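Local coordinates for protein dipeptidase AC. Metallo peptidase. MEROPS family M19 (Rhodobacter sphaeroides, PDB 3FDG) that probably hydrolyses dipeptides as a metal-dependent dipeptidase of peptidase family M19, with two magnesium ions bound side by side in its active site in this crystal, at residues B[10-15]-B[51-56]; B[132-137]-B[153-158]. All coordinates share one frame; numbering follows the deposited sequence.

Contact 1. Residues B[10-15]-B[51-56]. With MG (magnesium ion), chain E.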
ATOM      1  N   GLY B  10      17.049  -8.226  13.750  1.00 12.82           N
ATOM      2  CA  GLY B  10      17.080  -7.019  12.967  1.00 14.23           C
ATOM      3  C   GLY B  10      16.832  -7.094  11.472  1.00 12.65           C
ATOM      4  O   GLY B  10      16.534  -6.064  10.879  1.00 14.30           O
ATOM      5  N   HIS B  11      16.937  -8.268  10.846  1.00 13.50           N
ATOM      6  CA  HIS B  11      16.823  -8.256   9.387  1.00 13.84           C
ATOM      7  C   HIS B  11      16.766  -9.658   8.866  1.00 15.10           C
ATOM      8  O   HIS B  11      17.717 -10.421   9.101  1.00 14.55           O
ATOM      9  CB  HIS B  11      18.088  -7.584   8.713  1.00 14.91           C
ATOM     10  CG  HIS B  11      17.970  -7.452   7.220  1.00 14.75           C
ATOM     11  ND1 HIS B  11      17.376  -6.354   6.625  1.00 12.91           N
ATOM     12  CD2 HIS B  11      18.341  -8.283   6.207  1.00 13.19           C
ATOM     13  CE1 HIS B  11      17.366  -6.519   5.306  1.00 12.76           C
ATOM     14  NE2 HIS B  11      17.957  -7.683   5.028  1.00 12.96           N
ATOM     15  N   ASN B  12      15.709  -9.983   8.100  1.00 13.55           N
ATOM     16  CA  ASN B  12      15.775 -11.227   7.374  1.00 15.81           C
ATOM     17  C   ASN B  12      15.156 -11.060   5.986  1.00 15.52           C
ATOM     18  O   ASN B  12      14.335 -10.143   5.770  1.00 17.03           O
ATOM     19  CB  ASN B  12      15.074 -12.346   8.151  1.00 14.45           C
ATOM     20  CG  ASN B  12      13.553 -12.300   8.047  1.00 17.02           C
ATOM     21  OD1 ASN B  12      12.978 -12.586   6.985  1.00 16.00           O
ATOM     22  ND2 ASN B  12      12.883 -11.947   9.156  1.00 16.01           N
ATOM     23  N   ASP B  13      15.496 -11.974   5.087  1.00 13.91           N
ATOM     24  CA  ASP B  13      15.020 -11.875   3.729  1.00 15.93           C
ATOM     25  C   ASP B  13      14.145 -13.059   3.343  1.00 15.54           C
ATOM     26  O   ASP B  13      14.118 -13.467   2.164  1.00 15.41           O
ATOM     27  CB  ASP B  13      16.230 -11.773   2.779  1.00 16.03           C
ATOM     28  CG  ASP B  13      16.915 -10.385   2.870  1.00 19.20           C
ATOM     29  OD1 ASP B  13      16.262  -9.398   2.526  1.00 22.84           O
ATOM     30  OD2 ASP B  13      18.078 -10.282   3.282  1.00 19.10           O
ATOM     31  N   PHE B  14      13.398 -13.564   4.319  1.00 15.70           N
ATOM     32  CA  PHE B  14      12.424 -14.629   4.084  1.00 16.30           C
ATOM     33  C   PHE B  14      11.443 -14.270   2.942  1.00 16.66           C
ATOM     34  O   PHE B  14      11.111 -15.116   2.140  1.00 15.33           O
ATOM     35  CB  PHE B  14      11.664 -14.992   5.376  1.00 14.97           C
ATOM     36  CG  PHE B  14      10.675 -16.084   5.192  1.00 15.24           C
ATOM     37  CD1 PHE B  14      11.120 -17.420   4.996  1.00 17.32           C
ATOM     38  CD2 PHE B  14       9.291 -15.800   5.198  1.00 15.13           C
ATOM     39  CE1 PHE B  14      10.192 -18.445   4.836  1.00 13.72           C
ATOM     40  CE2 PHE B  14       8.352 -16.790   5.029  1.00 15.49           C
ATOM     41  CZ  PHE B  14       8.776 -18.148   4.852  1.00 13.69           C
ATOM     42  N   LEU B  15      11.008 -13.005   2.841  1.00 15.09           N
ATOM     43  CA  LEU B  15      10.021 -12.666   1.795  1.00 15.70           C
ATOM     44  C   LEU B  15      10.572 -12.932   0.384  1.00 15.96           C
ATOM     45  O   LEU B  15       9.826 -13.143  -0.564  1.00 17.16           O
ATOM     46  CB  LEU B  15       9.615 -11.182   1.918  1.00 13.41           C
ATOM     47  CG  LEU B  15       8.767 -10.938   3.178  1.00 16.02           C
ATOM     48  CD1 LEU B  15       8.607  -9.368   3.305  1.00 15.00           C
ATOM     49  CD2 LEU B  15       7.372 -11.597   3.093  1.00 17.80           C
ATOM     50  N   GLY B  51      10.923 -10.294  14.079  1.00 14.28           N
ATOM     51  CA  GLY B  51      11.973  -9.479  13.485  1.00 13.52           C
ATOM     52  C   GLY B  51      11.470  -8.545  12.427  1.00 14.09           C
ATOM     53  O   GLY B  51      10.269  -8.522  12.114  1.00 14.40           O
ATOM     54  N   PHE B  52      12.393  -7.784  11.852  1.00 14.57           N
ATOM     55  CA  PHE B  52      12.111  -7.032  10.651  1.00 15.11           C
ATOM     56  C   PHE B  52      12.122  -7.953   9.436  1.00 14.60           C
ATOM     57  O   PHE B  52      13.143  -8.622   9.186  1.00 13.89           O
ATOM     58  CB  PHE B  52      13.210  -5.992  10.399  1.00 15.69           C
ATOM     59  CG  PHE B  52      13.297  -4.907  11.452  1.00 15.10           C
ATOM     60  CD1 PHE B  52      12.858  -3.611  11.156  1.00 20.01           C
ATOM     61  CD2 PHE B  52      13.871  -5.176  12.714  1.00 16.30           C
ATOM     62  CE1 PHE B  52      12.967  -2.590  12.118  1.00 21.60           C
ATOM     63  CE2 PHE B  52      13.981  -4.174  13.691  1.00 21.08           C
ATOM     64  CZ  PHE B  52      13.529  -2.878  13.392  1.00 20.24           C
ATOM     65  N   PHE B  53      11.043  -7.921   8.646  1.00 15.37           N
ATOM     66  CA  PHE B  53      10.971  -8.701   7.404  1.00 15.68           C
ATOM     67  C   PHE B  53      11.171  -7.733   6.280  1.00 15.20           C
ATOM     68  O   PHE B  53      10.305  -6.898   6.003  1.00 14.71           O
ATOM     69  CB  PHE B  53       9.608  -9.423   7.275  1.00 14.43           C
ATOM     70  CG  PHE B  53       9.502 -10.598   8.182  1.00 15.04           C
ATOM     71  CD1 PHE B  53       9.657 -11.897   7.672  1.00 15.87           C
ATOM     72  CD2 PHE B  53       9.297 -10.405   9.572  1.00 15.31           C
ATOM     73  CE1 PHE B  53       9.616 -13.009   8.550  1.00 13.02           C
ATOM     74  CE2 PHE B  53       9.239 -11.456  10.455  1.00 15.03           C
ATOM     75  CZ  PHE B  53       9.414 -12.797   9.968  1.00 16.02           C
ATOM     76  N   ALA B  54      12.311  -7.877   5.605  1.00 15.87           N
ATOM     77  CA  ALA B  54      12.698  -6.960   4.507  1.00 15.57           C
ATOM     78  C   ALA B  54      11.954  -7.200   3.201  1.00 17.74           C
ATOM     79  O   ALA B  54      11.867  -8.355   2.683  1.00 18.11           O
ATOM     80  CB  ALA B  54      14.178  -7.108   4.231  1.00 15.27           C
ATOM     81  N   ILE B  55      11.440  -6.105   2.682  1.00 17.15           N
ATOM     82  CA  ILE B  55      10.995  -5.994   1.306  1.00 18.84           C
ATOM     83  C   ILE B  55      12.248  -5.482   0.581  1.00 19.54           C
ATOM     84  O   ILE B  55      12.722  -4.360   0.773  1.00 18.90           O
ATOM     85  CB  ILE B  55       9.837  -5.018   1.117  1.00 18.95           C
ATOM     86  CG1 ILE B  55       8.562  -5.499   1.874  1.00 19.27           C
ATOM     87  CG2 ILE B  55       9.553  -4.836  -0.394  1.00 17.54           C
ATOM     88  CD1 ILE B  55       7.527  -4.411   2.074  1.00 21.13           C
ATOM     89  N   TYR B  56      12.780  -6.327  -0.285  1.00 20.26           N
ATOM     90  CA  TYR B  56      14.024  -6.017  -0.903  1.00 20.58           C
ATOM     91  C   TYR B  56      13.836  -6.341  -2.380  1.00 21.37           C
ATOM     92  O   TYR B  56      13.519  -7.494  -2.690  1.00 18.86           O
ATOM     93  CB  TYR B  56      15.105  -6.917  -0.332  1.00 21.63           C
ATOM     94  CG  TYR B  56      16.256  -7.080  -1.283  1.00 22.08           C
ATOM     95  CD1 TYR B  56      17.026  -5.965  -1.633  1.00 23.92           C
ATOM     96  CD2 TYR B  56      16.540  -8.326  -1.864  1.00 25.23           C
ATOM     97  CE1 TYR B  56      18.082  -6.068  -2.536  1.00 26.88           C
ATOM     98  CE2 TYR B  56      17.620  -8.461  -2.775  1.00 26.82           C
ATOM     99  CZ  TYR B  56      18.367  -7.308  -3.090  1.00 28.37           C
ATOM    100  OH  TYR B  56      19.398  -7.352  -3.982  1.00 34.23           O
TER
HETATM  101 MG    MG E 356      18.068  -8.268   2.950  1.00 21.93          MG
HETATM  102  O   HOH W   1      14.375 -10.659  11.155  1.00 14.65           O
HETATM  103  O   HOH W   2      11.743 -10.767   4.491  1.00 17.10           O
HETATM  104  O   HOH W   3      13.820  -9.758   1.233  1.00 18.76           O
HETATM  105  O   HOH W   4      18.606  -8.554   0.989  1.00 17.11           O
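The carbonyl oxygen of F52 is gripped by the backbone of the neighbouring strand and by a water: N12 N reaches it at 3.1 Å, and water 1, itself accepting from N12 ND2, probably donates to it part of the time. Two residues on, A54 N donates to N12 O at 3.0 Å, nearly straight at 163°, and the two bonds set 10-15 and 51-56 in parallel register with N12 beside F53. The amide of N12 stands almost perpendicular to the F53 ring, the planes 86° apart, and ND2 sits over the ring centre, 3.4 Å above its plane. A chi1 of 78° tucks the amide between backbone N and carbonyl carbon and brings OD1 back to its own chain, where F14 N donates onto a lone pair at 2.9 Å. This Asx turn leads the strand into helix 14-20. Just past it, water 2 accepts from L15 N and has N12 O and A54 O within donating distance, sharing its protons among them, while L15 CD1 lies against A54 O at 3.5 Å.

H11 and D13 carry the metal. H11 binds the magnesium through NE2 at 2.2 Å and D13 chelates it with both carboxylate oxygens; A54 CB packs obliquely against the imidazole, 3.4 Å from H11 CE1. Water 3 donates to D13 OD1 and to A54 O, a second-shell link that ties the carboxylate to the strand and probably helps the metal hold it in place. E137 completes the protein ligands of this ion, as expected at the C-terminal ends of strands in a TIM barrel of this family. M104 of helix 87-108 covers F14, L15 and F53, and strand 130-137 flanks 48-56, with I133 against F52 and H135 against A54.

Contact 2. Residues B[132-137]-B[153-158]. With MG (magnesium ion), chain F; MG (magnesium ion), chain E.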
ATOM      1  N   GLY B 132       6.206  -9.450  13.249  1.00 13.47           N
ATOM      2  CA  GLY B 132       6.944  -9.058  12.036  1.00 12.52           C
ATOM      3  C   GLY B 132       6.809  -7.539  11.895  1.00 14.68           C
ATOM      4  O   GLY B 132       5.694  -7.027  11.990  1.00 16.31           O
ATOM      5  N   ILE B 133       7.922  -6.868  11.586  1.00 15.48           N
ATOM      6  CA  ILE B 133       7.924  -5.429  11.256  1.00 15.87           C
ATOM      7  C   ILE B 133       8.149  -5.346   9.745  1.00 17.41           C
ATOM      8  O   ILE B 133       9.057  -6.011   9.207  1.00 16.50           O
ATOM      9  CB  ILE B 133       9.075  -4.656  11.945  1.00 16.29           C
ATOM     10  CG1 ILE B 133       8.946  -4.576  13.471  1.00 19.53           C
ATOM     11  CG2 ILE B 133       9.159  -3.154  11.376  1.00 16.17           C
ATOM     12  CD1 ILE B 133       7.506  -4.507  13.970  1.00 29.34           C
ATOM     13  N   MET B 134       7.290  -4.589   9.061  1.00 15.73           N
ATOM     14  CA  MET B 134       7.475  -4.374   7.630  1.00 14.91           C
ATOM     15  C   MET B 134       8.594  -3.362   7.409  1.00 15.52           C
ATOM     16  O   MET B 134       8.486  -2.155   7.801  1.00 15.06           O
ATOM     17  CB  MET B 134       6.135  -3.967   6.941  1.00 15.10           C
ATOM     18  CG  MET B 134       6.235  -3.732   5.407  1.00 15.73           C
ATOM     19  SD  MET B 134       4.651  -3.038   4.643  1.00 14.04           S
ATOM     20  CE  MET B 134       3.473  -4.391   5.016  1.00 20.97           C
ATOM     21  N   HIS B 135       9.634  -3.870   6.729  1.00 15.62           N
ATOM     22  CA  HIS B 135      10.895  -3.181   6.460  1.00 16.13           C
ATOM     23  C   HIS B 135      11.158  -3.110   4.945  1.00 16.16           C
ATOM     24  O   HIS B 135      10.829  -4.017   4.200  1.00 15.79           O
ATOM     25  CB  HIS B 135      12.067  -3.887   7.191  1.00 13.98           C
ATOM     26  CG  HIS B 135      13.409  -3.326   6.817  1.00 18.89           C
ATOM     27  ND1 HIS B 135      13.858  -2.136   7.326  1.00 17.19           N
ATOM     28  CD2 HIS B 135      14.366  -3.750   5.944  1.00 17.41           C
ATOM     29  CE1 HIS B 135      15.045  -1.851   6.810  1.00 20.12           C
ATOM     30  NE2 HIS B 135      15.361  -2.801   5.949  1.00 20.51           N
ATOM     31  N   MET B 136      11.676  -1.982   4.457  1.00 15.60           N
ATOM     32  CA  MET B 136      12.024  -1.879   3.052  1.00 17.74           C
ATOM     33  C   MET B 136      13.532  -1.681   2.977  1.00 17.01           C
ATOM     34  O   MET B 136      14.053  -0.755   3.582  1.00 15.99           O
ATOM     35  CB  MET B 136      11.336  -0.662   2.400  1.00 17.37           C
ATOM     36  CG  MET B 136      11.561  -0.495   0.895  1.00 20.95           C
ATOM     37  SD  MET B 136      10.421   0.805   0.160  1.00 21.34           S
ATOM     38  CE  MET B 136       8.907  -0.159   0.216  1.00 21.84           C
ATOM     39  N   GLU B 137      14.203  -2.549   2.230  1.00 16.11           N
ATOM     40  CA  GLU B 137      15.674  -2.517   2.113  1.00 16.89           C
ATOM     41  C   GLU B 137      16.060  -1.914   0.758  1.00 17.67           C
ATOM     42  O   GLU B 137      16.036  -2.611  -0.265  1.00 19.07           O
ATOM     43  CB  GLU B 137      16.246  -3.948   2.255  1.00 16.02           C
ATOM     44  CG  GLU B 137      17.788  -4.037   1.984  1.00 15.11           C
ATOM     45  CD  GLU B 137      18.386  -5.362   2.404  1.00 18.81           C
ATOM     46  OE1 GLU B 137      17.690  -6.377   2.411  1.00 16.90           O
ATOM     47  OE2 GLU B 137      19.561  -5.390   2.757  1.00 19.63           O
ATOM     48  N   HIS B 153       3.595   3.605   4.327  1.00 17.45           N
ATOM     49  CA  HIS B 153       3.401   3.766   5.800  1.00 19.72           C
ATOM     50  C   HIS B 153       1.966   3.366   6.212  1.00 20.95           C
ATOM     51  O   HIS B 153       1.724   2.710   7.256  1.00 20.65           O
ATOM     52  CB  HIS B 153       3.710   5.227   6.205  1.00 19.68           C
ATOM     53  CG  HIS B 153       3.517   5.486   7.652  1.00 20.99           C
ATOM     54  ND1 HIS B 153       2.296   5.858   8.171  1.00 24.29           N
ATOM     55  CD2 HIS B 153       4.336   5.288   8.709  1.00 18.73           C
ATOM     56  CE1 HIS B 153       2.393   5.940   9.485  1.00 24.81           C
ATOM     57  NE2 HIS B 153       3.613   5.581   9.837  1.00 19.54           N
ATOM     58  N   SER B 154       0.998   3.760   5.384  1.00 23.14           N
ATOM     59  CA  SER B 154      -0.401   3.435   5.655  1.00 26.11           C
ATOM     60  C   SER B 154      -0.600   1.969   5.651  1.00 27.09           C
ATOM     61  O   SER B 154      -1.429   1.465   6.405  1.00 30.74           O
ATOM     62  CB  SER B 154      -1.341   4.070   4.610  1.00 26.55           C
ATOM     63  OG  SER B 154      -1.240   5.466   4.736  1.00 32.30           O
ATOM     64  N   LEU B 155       0.122   1.244   4.814  1.00 27.81           N
ATOM     65  CA  LEU B 155      -0.086  -0.177   4.865  1.00 27.65           C
ATOM     66  C   LEU B 155       0.746  -0.941   5.889  1.00 27.12           C
ATOM     67  O   LEU B 155       0.554  -2.159   6.059  1.00 28.22           O
ATOM     68  CB  LEU B 155      -0.104  -0.816   3.473  1.00 29.76           C
ATOM     69  CG  LEU B 155       1.094  -0.677   2.570  1.00 30.51           C
ATOM     70  CD1 LEU B 155       1.954  -1.752   2.996  1.00 29.36           C
ATOM     71  CD2 LEU B 155       0.704  -0.902   1.118  1.00 32.49           C
ATOM     72  N   GLY B 156       1.643  -0.244   6.590  1.00 23.54           N
ATOM     73  CA  GLY B 156       2.339  -0.821   7.742  1.00 21.22           C
ATOM     74  C   GLY B 156       3.861  -0.710   7.748  1.00 19.11           C
ATOM     75  O   GLY B 156       4.500  -1.162   8.678  1.00 19.02           O
ATOM     76  N   LEU B 157       4.446  -0.023   6.763  1.00 18.00           N
ATOM     77  CA  LEU B 157       5.917   0.107   6.694  1.00 16.36           C
ATOM     78  C   LEU B 157       6.379   0.959   7.903  1.00 17.34           C
ATOM     79  O   LEU B 157       5.837   2.056   8.136  1.00 15.61           O
ATOM     80  CB  LEU B 157       6.323   0.775   5.356  1.00 17.20           C
ATOM     81  CG  LEU B 157       7.865   1.023   5.220  1.00 16.99           C
ATOM     82  CD1 LEU B 157       8.446  -0.326   4.864  1.00 21.62           C
ATOM     83  CD2 LEU B 157       8.167   2.043   4.135  1.00 20.11           C
ATOM     84  N   ARG B 158       7.348   0.464   8.665  1.00 17.06           N
ATOM     85  CA  ARG B 158       7.825   1.177   9.837  1.00 16.74           C
ATOM     86  C   ARG B 158       9.324   1.307   9.851  1.00 16.62           C
ATOM     87  O   ARG B 158       9.866   1.827  10.811  1.00 17.56           O
ATOM     88  CB  ARG B 158       7.336   0.521  11.142  1.00 14.90           C
ATOM     89  CG  ARG B 158       5.774   0.595  11.382  1.00 16.78           C
ATOM     90  CD  ARG B 158       5.337   2.016  11.666  1.00 16.29           C
ATOM     91  NE  ARG B 158       3.885   2.104  11.848  1.00 21.33           N
ATOM     92  CZ  ARG B 158       2.976   2.152  10.866  1.00 21.69           C
ATOM     93  NH1 ARG B 158       3.339   2.103   9.585  1.00 18.38           N
ATOM     94  NH2 ARG B 158       1.674   2.288  11.170  1.00 19.33           N
TER
HETATM   95 MG    MG F 357      21.194  -6.486   3.375  1.00 25.81          MG
HETATM   96 MG    MG E 356      18.068  -8.268   2.950  1.00 21.93          MG
HETATM   97  O   HOH W   5       5.426  -3.084  10.349  1.00 22.26           O
HETATM   98  O   HOH W   4      18.606  -8.554   0.989  1.00 17.11           O
HETATM   99  O   HOH W   6      23.145  -7.700   3.689  1.00 20.36           O
HETATM  100  O   HOH W   7      21.553  -7.333   1.154  1.00 26.80           O
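M134 and L155 cross at about a right angle, with SD of the methionine against the L155 CD1 methyl at 3.4 Å. The methionine reaches there because its chain runs extended from the strand, CG anti to the backbone N (chi1 -179°), and bends only at chi3, which turns CE toward the same methyl. L157 also meets M134 crosswise, but with one branch: its CD1 lodges against the strand backbone, 3.5 Å from M134 O, and the same methyl also touches M136 CB at 3.8 Å. I133 CG2 meets R158 CB at 4.1 Å, again roughly perpendicular.

The backbones are joined by R158 N, which donates to M134 O at 3.0 Å and 175°, and by water 5, which accepts from M134 N and donates to G156 O. G156, at positive phi, ends the helix in a Schellman motif and lets the chain swing back to the strand, within the beta-alpha-beta unit of strand 130-137, helix 147-155 and strand 157-161. The R158 guanidinium folds back over this turn: NH1 donates to H153 O on a lone pair and to L157 O from above the carbonyl plane, and lies 3.4 Å above one face of the H153 ring, offset toward its rim. NE is held by R116 O.

At the far end of the strand, the carboxylate of E137 bridges the two magnesium ions, OE1 to one at 2.0 Å and OE2 to the other. Apolar contacts, with one direct and one water-mediated backbone link, thus anchor the strand whose last residue is shared by both metals.

From the N terminus, strand 11-12 and the start of helix 14-20 come first, and contact 1 closes a largely helical loop of 35 residues by returning strand 48-56 to them. Only after that does contact 2 open, closing a shorter loop that holds most of helix 147-155; the two therefore follow in series, without nesting or crossing. They meet in the parallel sheet, where strands 48-56 and 130-137 are neighbours: I55 N lies 2.7 Å from H135 O and I55 O 2.8 Å from E137 N, both probable hydrogen bonds. One magnesium ion and water 4 belong to both contacts, joining the first barrel strands to the segment that bridges the two metals.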